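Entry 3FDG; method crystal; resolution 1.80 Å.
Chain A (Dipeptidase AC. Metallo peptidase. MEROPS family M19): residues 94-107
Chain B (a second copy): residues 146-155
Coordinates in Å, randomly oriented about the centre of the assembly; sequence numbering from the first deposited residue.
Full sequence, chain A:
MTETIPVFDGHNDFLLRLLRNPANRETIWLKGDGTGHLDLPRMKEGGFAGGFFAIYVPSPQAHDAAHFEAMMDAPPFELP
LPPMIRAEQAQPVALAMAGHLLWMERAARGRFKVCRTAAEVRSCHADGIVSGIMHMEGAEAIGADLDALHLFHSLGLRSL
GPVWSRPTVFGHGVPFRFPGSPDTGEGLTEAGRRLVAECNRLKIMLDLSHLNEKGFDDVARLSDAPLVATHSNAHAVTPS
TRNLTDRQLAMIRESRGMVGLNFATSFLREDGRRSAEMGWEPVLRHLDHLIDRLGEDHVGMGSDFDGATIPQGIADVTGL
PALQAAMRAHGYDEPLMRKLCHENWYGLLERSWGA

Chain A (94-107) ALAMAGHLLWMERA
Chain B, residues 146-155: LDALHLFHSL

Two helices from two copies of the dipeptidase cross almost at right angles, their N-to-C directions 89° apart and their axes 8.7 Å apart at closest approach. Residues 94-107 of chain A are helical throughout, with phi/psi near -63/-41; in chain B, Leu B146 (71/7) takes the N-cap position and the helix starts at Asp B147. The register is set where Gly A99 CA lies 5.1 Å from Asp B147 CA. Glycine suits this point: an ideal CB would lie only 3.3 Å from Asp B147 CB.

The apolar centre is Leu B151 (m, t), a knob seated among Leu A95, Ala A98, Gly A99 and Leu A102. Its CD1 lies 3.7 Å from Leu A95 CD2, and its CD2 lies 3.8 Å from both Ala A98 CB and Leu A102 CD1. Leu A95 and Leu A102, both m, t, point toward chain B. With no side chain on Gly A99, Leu B151 comes close to the backbone: Leu B151 CD2 is 3.5 Å from Gly A99 N, and Leu B151 CD1 is a tight 2.9 Å from Leu A95 O.

Asp B147 (chi1 -94°, between wells; chi2 7°) is a second knob, among Gly A99, His A100, Trp A103 and Arg A106; its carboxylate can accept at both oxygens. The planar guanidinium of Arg A106 (m, t, m, chi4 -82°) lays one face on the flat His B150 ring (m, chi2 -83°), centres 3.5 Å apart and planes at 8°, while its edge reaches Asp B147: Arg A106 NH2 and Asp B147 OD1 form a salt bridge at 3.4 Å, with a weak hydrogen bond (125°). Arg A106 CD adds a CH-pi contact, 3.9 Å from the His B150 ring centroid.

Two waters bridge the helices. Water 1 donates to Ala A96 O (2.8 Å) and Asp B147 OD2 (2.6 Å). Water 2 donates to Gly A99 O (2.8 Å) and Asp B147 O (3.0 Å), and accepts from Arg A106 NH1 (2.9 Å).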

ATOM      1  N   ALA A  94      -2.464  -7.448  -7.732  1.00 16.15           N
ATOM      2  CA  ALA A  94      -1.743  -6.158  -7.897  1.00 16.19           C
ATOM      3  C   ALA A  94      -0.736  -5.917  -6.778  1.00 16.72           C
ATOM      4  O   ALA A  94       0.404  -5.410  -7.045  1.00 18.36           O
ATOM      5  CB  ALA A  94      -2.693  -4.960  -8.014  1.00 16.17           C
ATOM      6  N   LEU A  95      -1.083  -6.300  -5.538  1.00 16.22           N
ATOM      7  CA  LEU A  95      -0.074  -6.187  -4.444  1.00 17.76           C
ATOM      8  C   LEU A  95       1.117  -7.088  -4.628  1.00 17.08           C
ATOM      9  O   LEU A  95       2.251  -6.735  -4.252  1.00 18.29           O
ATOM     10  CB  LEU A  95      -0.645  -6.497  -3.078  1.00 17.72           C
ATOM     11  CG  LEU A  95      -1.561  -5.392  -2.545  1.00 18.82           C
ATOM     12  CD1 LEU A  95      -2.220  -5.960  -1.274  1.00 21.40           C
ATOM     13  CD2 LEU A  95      -0.814  -4.052  -2.217  1.00 18.81           C
ATOM     14  N   ALA A  96       0.865  -8.288  -5.140  1.00 16.25           N
ATOM     15  CA  ALA A  96       1.945  -9.209  -5.416  1.00 16.03           C
ATOM     16  C   ALA A  96       2.943  -8.592  -6.404  1.00 15.25           C
ATOM     17  O   ALA A  96       4.200  -8.645  -6.224  1.00 15.25           O
ATOM     18  CB  ALA A  96       1.375 -10.559  -5.951  1.00 16.76           C
ATOM     19  N   MET A  97       2.395  -8.033  -7.487  1.00 15.45           N
ATOM     20  CA  MET A  97       3.235  -7.404  -8.509  1.00 15.52           C
ATOM     21  C   MET A  97       3.933  -6.147  -8.007  1.00 15.49           C
ATOM     22  O   MET A  97       5.116  -5.925  -8.310  1.00 15.69           O
ATOM     23  CB  MET A  97       2.448  -7.126  -9.826  1.00 15.46           C
ATOM     24  CG  MET A  97       1.895  -8.426 -10.437  1.00 19.31           C
ATOM     25  SD  MET A  97       0.769  -8.327 -11.863  1.00 12.09           S
ATOM     26  CE  MET A  97       2.026  -8.171 -13.037  1.00 15.49           C
ATOM     27  N   ALA A  98       3.208  -5.278  -7.298  1.00 13.81           N
ATOM     28  CA  ALA A  98       3.864  -4.110  -6.707  1.00 15.01           C
ATOM     29  C   ALA A  98       5.012  -4.524  -5.759  1.00 15.21           C
ATOM     30  O   ALA A  98       6.084  -3.851  -5.701  1.00 15.57           O
ATOM     31  CB  ALA A  98       2.870  -3.251  -5.932  1.00 14.96           C
ATOM     32  N   GLY A  99       4.762  -5.619  -5.027  1.00 15.98           N
ATOM     33  CA  GLY A  99       5.760  -6.182  -4.111  1.00 16.04           C
ATOM     34  C   GLY A  99       7.016  -6.659  -4.841  1.00 15.58           C
ATOM     35  O   GLY A  99       8.139  -6.413  -4.357  1.00 15.22           O
ATOM     36  N   HIS A 100       6.834  -7.300  -6.007  1.00 16.46           N
ATOM     37  CA  HIS A 100       7.970  -7.738  -6.837  1.00 17.78           C
ATOM     38  C   HIS A 100       8.759  -6.528  -7.344  1.00 17.10           C
ATOM     39  O   HIS A 100       9.982  -6.587  -7.475  1.00 17.04           O
ATOM     40  CB  HIS A 100       7.493  -8.586  -8.063  1.00 18.17           C
ATOM     41  CG  HIS A 100       6.998  -9.946  -7.694  1.00 19.54           C
ATOM     42  ND1 HIS A 100       7.795 -10.845  -7.016  1.00 18.32           N
ATOM     43  CD2 HIS A 100       5.811 -10.574  -7.906  1.00 18.63           C
ATOM     44  CE1 HIS A 100       7.129 -11.971  -6.830  1.00 20.97           C
ATOM     45  NE2 HIS A 100       5.924 -11.836  -7.351  1.00 21.67           N
ATOM     46  N   LEU A 101       8.069  -5.440  -7.700  1.00 16.43           N
ATOM     47  CA  LEU A 101       8.770  -4.284  -8.253  1.00 14.86           C
ATOM     48  C   LEU A 101       9.702  -3.677  -7.131  1.00 16.41           C
ATOM     49  O   LEU A 101      10.839  -3.238  -7.399  1.00 14.23           O
ATOM     50  CB  LEU A 101       7.734  -3.225  -8.739  1.00 15.03           C
ATOM     51  CG  LEU A 101       8.354  -1.954  -9.353  1.00 15.78           C
ATOM     52  CD1 LEU A 101       9.247  -2.235 -10.533  1.00 13.60           C
ATOM     53  CD2 LEU A 101       7.172  -0.988  -9.819  1.00 14.21           C
ATOM     54  N   LEU A 102       9.184  -3.596  -5.892  1.00 17.26           N
ATOM     55  CA  LEU A 102       9.992  -3.042  -4.778  1.00 17.20           C
ATOM     56  C   LEU A 102      11.137  -4.008  -4.502  1.00 16.69           C
ATOM     57  O   LEU A 102      12.291  -3.587  -4.323  1.00 15.88           O
ATOM     58  CB  LEU A 102       9.149  -2.725  -3.505  1.00 18.01           C
ATOM     59  CG  LEU A 102       8.040  -1.652  -3.524  1.00 20.32           C
ATOM     60  CD1 LEU A 102       7.678  -1.256  -2.048  1.00 21.96           C
ATOM     61  CD2 LEU A 102       8.352  -0.436  -4.341  1.00 24.53           C
ATOM     62  N   TRP A 103      10.850  -5.303  -4.560  1.00 16.25           N
ATOM     63  CA  TRP A 103      11.920  -6.306  -4.441  1.00 15.56           C
ATOM     64  C   TRP A 103      13.039  -6.134  -5.486  1.00 15.59           C
ATOM     65  O   TRP A 103      14.231  -6.222  -5.144  1.00 15.16           O
ATOM     66  CB  TRP A 103      11.381  -7.766  -4.404  1.00 15.77           C
ATOM     67  CG  TRP A 103      12.517  -8.745  -4.535  1.00 17.93           C
ATOM     68  CD1 TRP A 103      13.266  -9.277  -3.522  1.00 16.41           C
ATOM     69  CD2 TRP A 103      13.042  -9.268  -5.762  1.00 13.12           C
ATOM     70  NE1 TRP A 103      14.270 -10.099  -4.065  1.00 16.86           N
ATOM     71  CE2 TRP A 103      14.134 -10.097  -5.435  1.00 18.14           C
ATOM     72  CE3 TRP A 103      12.712  -9.079  -7.126  1.00 14.33           C
ATOM     73  CZ2 TRP A 103      14.887 -10.740  -6.421  1.00 16.77           C
ATOM     74  CZ3 TRP A 103      13.439  -9.748  -8.099  1.00 15.75           C
ATOM     75  CH2 TRP A 103      14.521 -10.549  -7.747  1.00 17.83           C
ATOM     76  N   MET A 104      12.677  -5.851  -6.743  1.00 14.77           N
ATOM     77  CA  MET A 104      13.691  -5.641  -7.816  1.00 14.42           C
ATOM     78  C   MET A 104      14.666  -4.544  -7.387  1.00 14.58           C
ATOM     79  O   MET A 104      15.908  -4.655  -7.533  1.00 14.45           O
ATOM     80  CB  MET A 104      13.012  -5.261  -9.144  1.00 13.50           C
ATOM     81  CG  MET A 104      12.119  -6.407  -9.770  1.00 12.13           C
ATOM     82  SD  MET A 104      11.081  -5.841 -11.187  1.00  9.32           S
ATOM     83  CE  MET A 104      12.255  -4.934 -12.240  1.00 13.83           C
ATOM     84  N   GLU A 105      14.112  -3.494  -6.806  1.00 14.16           N
ATOM     85  CA  GLU A 105      14.967  -2.390  -6.364  1.00 16.26           C
ATOM     86  C   GLU A 105      15.862  -2.800  -5.169  1.00 17.10           C
ATOM     87  O   GLU A 105      17.030  -2.440  -5.144  1.00 18.69           O
ATOM     88  CB  GLU A 105      14.100  -1.166  -6.029  1.00 17.09           C
ATOM     89  CG  GLU A 105      14.848   0.087  -5.612  1.00 19.97           C
ATOM     90  CD  GLU A 105      13.818   1.220  -5.336  1.00 22.90           C
ATOM     91  OE1 GLU A 105      12.755   0.923  -4.734  1.00 32.02           O
ATOM     92  OE2 GLU A 105      14.075   2.381  -5.670  1.00 24.66           O
ATOM     93  N   ARG A 106      15.322  -3.497  -4.180  1.00 17.71           N
ATOM     94  CA  ARG A 106      16.185  -4.052  -3.109  1.00 18.96           C
ATOM     95  C   ARG A 106      17.273  -4.942  -3.658  1.00 19.57           C
ATOM     96  O   ARG A 106      18.447  -4.798  -3.329  1.00 18.74           O
ATOM     97  CB  ARG A 106      15.383  -4.801  -2.038  1.00 20.05           C
ATOM     98  CG  ARG A 106      14.328  -3.910  -1.376  1.00 18.64           C
ATOM     99  CD  ARG A 106      13.733  -4.593  -0.106  1.00 17.87           C
ATOM    100  NE  ARG A 106      13.075  -5.889  -0.362  1.00 17.04           N
ATOM    101  CZ  ARG A 106      11.838  -6.026  -0.802  1.00 18.95           C
ATOM    102  NH1 ARG A 106      11.129  -4.944  -1.093  1.00 17.09           N
ATOM    103  NH2 ARG A 106      11.325  -7.238  -0.991  1.00 19.48           N
ATOM    104  N   ALA A 107      16.880  -5.841  -4.543  1.00 19.45           N
ATOM    105  CA  ALA A 107      17.805  -6.865  -5.031  1.00 18.79           C
ATOM    106  C   ALA A 107      18.886  -6.307  -5.950  1.00 19.40           C
ATOM    107  O   ALA A 107      19.964  -6.931  -6.094  1.00 17.73           O
ATOM    108  CB  ALA A 107      17.032  -7.948  -5.778  1.00 18.86           C
TER
ATOM    109  N   LEU B 146       7.384 -11.798   3.034  1.00 19.34           N
ATOM    110  CA  LEU B 146       7.539 -10.386   3.537  1.00 18.21           C
ATOM    111  C   LEU B 146       7.461  -9.275   2.478  1.00 17.53           C
ATOM    112  O   LEU B 146       7.642  -8.084   2.793  1.00 16.98           O
ATOM    113  CB  LEU B 146       8.811 -10.181   4.386  1.00 17.92           C
ATOM    114  CG  LEU B 146       8.983 -11.279   5.473  1.00 18.67           C
ATOM    115  CD1 LEU B 146      10.289 -11.026   6.180  1.00 21.86           C
ATOM    116  CD2 LEU B 146       7.777 -11.199   6.416  1.00 18.91           C
ATOM    117  N   ASP B 147       7.133  -9.634   1.239  1.00 17.36           N
ATOM    118  CA  ASP B 147       7.122  -8.624   0.208  1.00 15.58           C
ATOM    119  C   ASP B 147       6.096  -7.518   0.580  1.00 16.53           C
ATOM    120  O   ASP B 147       6.356  -6.336   0.409  1.00 15.44           O
ATOM    121  CB  ASP B 147       6.698  -9.269  -1.112  1.00 16.96           C
ATOM    122  CG  ASP B 147       7.884  -9.715  -1.957  1.00 21.74           C
ATOM    123  OD1 ASP B 147       9.018  -9.636  -1.434  1.00 19.40           O
ATOM    124  OD2 ASP B 147       7.660 -10.083  -3.153  1.00 24.97           O
ATOM    125  N   ALA B 148       4.923  -7.917   1.064  1.00 16.26           N
ATOM    126  CA  ALA B 148       3.937  -6.897   1.462  1.00 17.09           C
ATOM    127  C   ALA B 148       4.328  -6.064   2.704  1.00 18.19           C
ATOM    128  O   ALA B 148       3.787  -4.960   2.893  1.00 19.26           O
ATOM    129  CB  ALA B 148       2.580  -7.554   1.681  1.00 18.07           C
ATOM    130  N   LEU B 149       5.194  -6.592   3.594  1.00 17.64           N
ATOM    131  CA  LEU B 149       5.743  -5.738   4.663  1.00 18.04           C
ATOM    132  C   LEU B 149       6.337  -4.433   4.071  1.00 19.27           C
ATOM    133  O   LEU B 149       6.102  -3.310   4.560  1.00 19.02           O
ATOM    134  CB  LEU B 149       6.772  -6.499   5.509  1.00 18.81           C
ATOM    135  CG  LEU B 149       7.273  -5.710   6.755  1.00 20.87           C
ATOM    136  CD1 LEU B 149       6.181  -5.672   7.884  1.00 19.83           C
ATOM    137  CD2 LEU B 149       8.527  -6.337   7.322  1.00 21.17           C
ATOM    138  N   HIS B 150       7.136  -4.571   3.003  1.00 19.21           N
ATOM    139  CA  HIS B 150       7.731  -3.402   2.387  1.00 19.55           C
ATOM    140  C   HIS B 150       6.712  -2.498   1.791  1.00 19.15           C
ATOM    141  O   HIS B 150       6.880  -1.276   1.859  1.00 18.67           O
ATOM    142  CB  HIS B 150       8.713  -3.814   1.315  1.00 20.28           C
ATOM    143  CG  HIS B 150       9.848  -4.575   1.883  1.00 19.36           C
ATOM    144  ND1 HIS B 150      10.940  -3.957   2.443  1.00 20.00           N
ATOM    145  CD2 HIS B 150       9.999  -5.897   2.105  1.00 21.77           C
ATOM    146  CE1 HIS B 150      11.762  -4.881   2.913  1.00 20.07           C
ATOM    147  NE2 HIS B 150      11.200  -6.063   2.733  1.00 18.04           N
ATOM    148  N   LEU B 151       5.684  -3.093   1.164  1.00 18.98           N
ATOM    149  CA  LEU B 151       4.565  -2.310   0.610  1.00 20.61           C
ATOM    150  C   LEU B 151       3.809  -1.500   1.658  1.00 19.65           C
ATOM    151  O   LEU B 151       3.588  -0.265   1.496  1.00 18.50           O
ATOM    152  CB  LEU B 151       3.564  -3.241  -0.155  1.00 19.33           C
ATOM    153  CG  LEU B 151       3.868  -4.036  -1.434  1.00 26.33           C
ATOM    154  CD1 LEU B 151       2.763  -5.025  -1.960  1.00 23.46           C
ATOM    155  CD2 LEU B 151       4.437  -3.144  -2.512  1.00 23.18           C
ATOM    156  N   PHE B 152       3.395  -2.182   2.728  1.00 19.01           N
ATOM    157  CA  PHE B 152       2.664  -1.479   3.806  1.00 18.74           C
ATOM    158  C   PHE B 152       3.554  -0.380   4.430  1.00 17.62           C
ATOM    159  O   PHE B 152       3.095   0.745   4.711  1.00 16.28           O
ATOM    160  CB  PHE B 152       2.096  -2.475   4.852  1.00 18.16           C
ATOM    161  CG  PHE B 152       0.771  -3.093   4.408  1.00 22.69           C
ATOM    162  CD1 PHE B 152      -0.416  -2.350   4.521  1.00 25.25           C
ATOM    163  CD2 PHE B 152       0.714  -4.361   3.846  1.00 23.53           C
ATOM    164  CE1 PHE B 152      -1.682  -2.867   4.112  1.00 24.79           C
ATOM    165  CE2 PHE B 152      -0.543  -4.909   3.400  1.00 23.46           C
ATOM    166  CZ  PHE B 152      -1.747  -4.138   3.553  1.00 27.26           C
ATOM    167  N   HIS B 153       4.841  -0.655   4.559  1.00 17.45           N
ATOM    168  CA  HIS B 153       5.722   0.399   5.147  1.00 19.72           C
ATOM    169  C   HIS B 153       5.734   1.664   4.258  1.00 20.95           C
ATOM    170  O   HIS B 153       5.705   2.824   4.738  1.00 20.65           O
ATOM    171  CB  HIS B 153       7.150  -0.165   5.333  1.00 19.68           C
ATOM    172  CG  HIS B 153       8.104   0.824   5.889  1.00 20.99           C
ATOM    173  ND1 HIS B 153       8.813   1.688   5.083  1.00 24.29           N
ATOM    174  CD2 HIS B 153       8.359   1.196   7.163  1.00 18.73           C
ATOM    175  CE1 HIS B 153       9.516   2.508   5.842  1.00 24.81           C
ATOM    176  NE2 HIS B 153       9.243   2.243   7.106  1.00 19.54           N
ATOM    177  N   SER B 154       5.777   1.443   2.943  1.00 23.14           N
ATOM    178  CA  SER B 154       5.782   2.556   1.995  1.00 26.11           C
ATOM    179  C   SER B 154       4.533   3.340   2.114  1.00 27.09           C
ATOM    180  O   SER B 154       4.557   4.554   1.926  1.00 30.74           O
ATOM    181  CB  SER B 154       5.923   2.058   0.542  1.00 26.55           C
ATOM    182  OG  SER B 154       7.182   1.444   0.421  1.00 32.30           O
ATOM    183  N   LEU B 155       3.417   2.695   2.408  1.00 27.81           N
ATOM    184  CA  LEU B 155       2.235   3.502   2.539  1.00 27.65           C
ATOM    185  C   LEU B 155       1.983   4.104   3.917  1.00 27.12           C
ATOM    186  O   LEU B 155       1.034   4.891   4.085  1.00 28.22           O
ATOM    187  CB  LEU B 155       1.004   2.842   1.912  1.00 29.76           C
ATOM    188  CG  LEU B 155       0.551   1.489   2.396  1.00 30.51           C
ATOM    189  CD1 LEU B 155      -0.266   1.805   3.541  1.00 29.36           C
ATOM    190  CD2 LEU B 155      -0.311   0.802   1.348  1.00 32.49           C
TER
HETATM  191  O   HOH W   1       5.187  -9.915  -3.961  1.00 19.28           O
HETATM  192  O   HOH W   2       8.469  -5.990  -1.659  1.00 17.54           O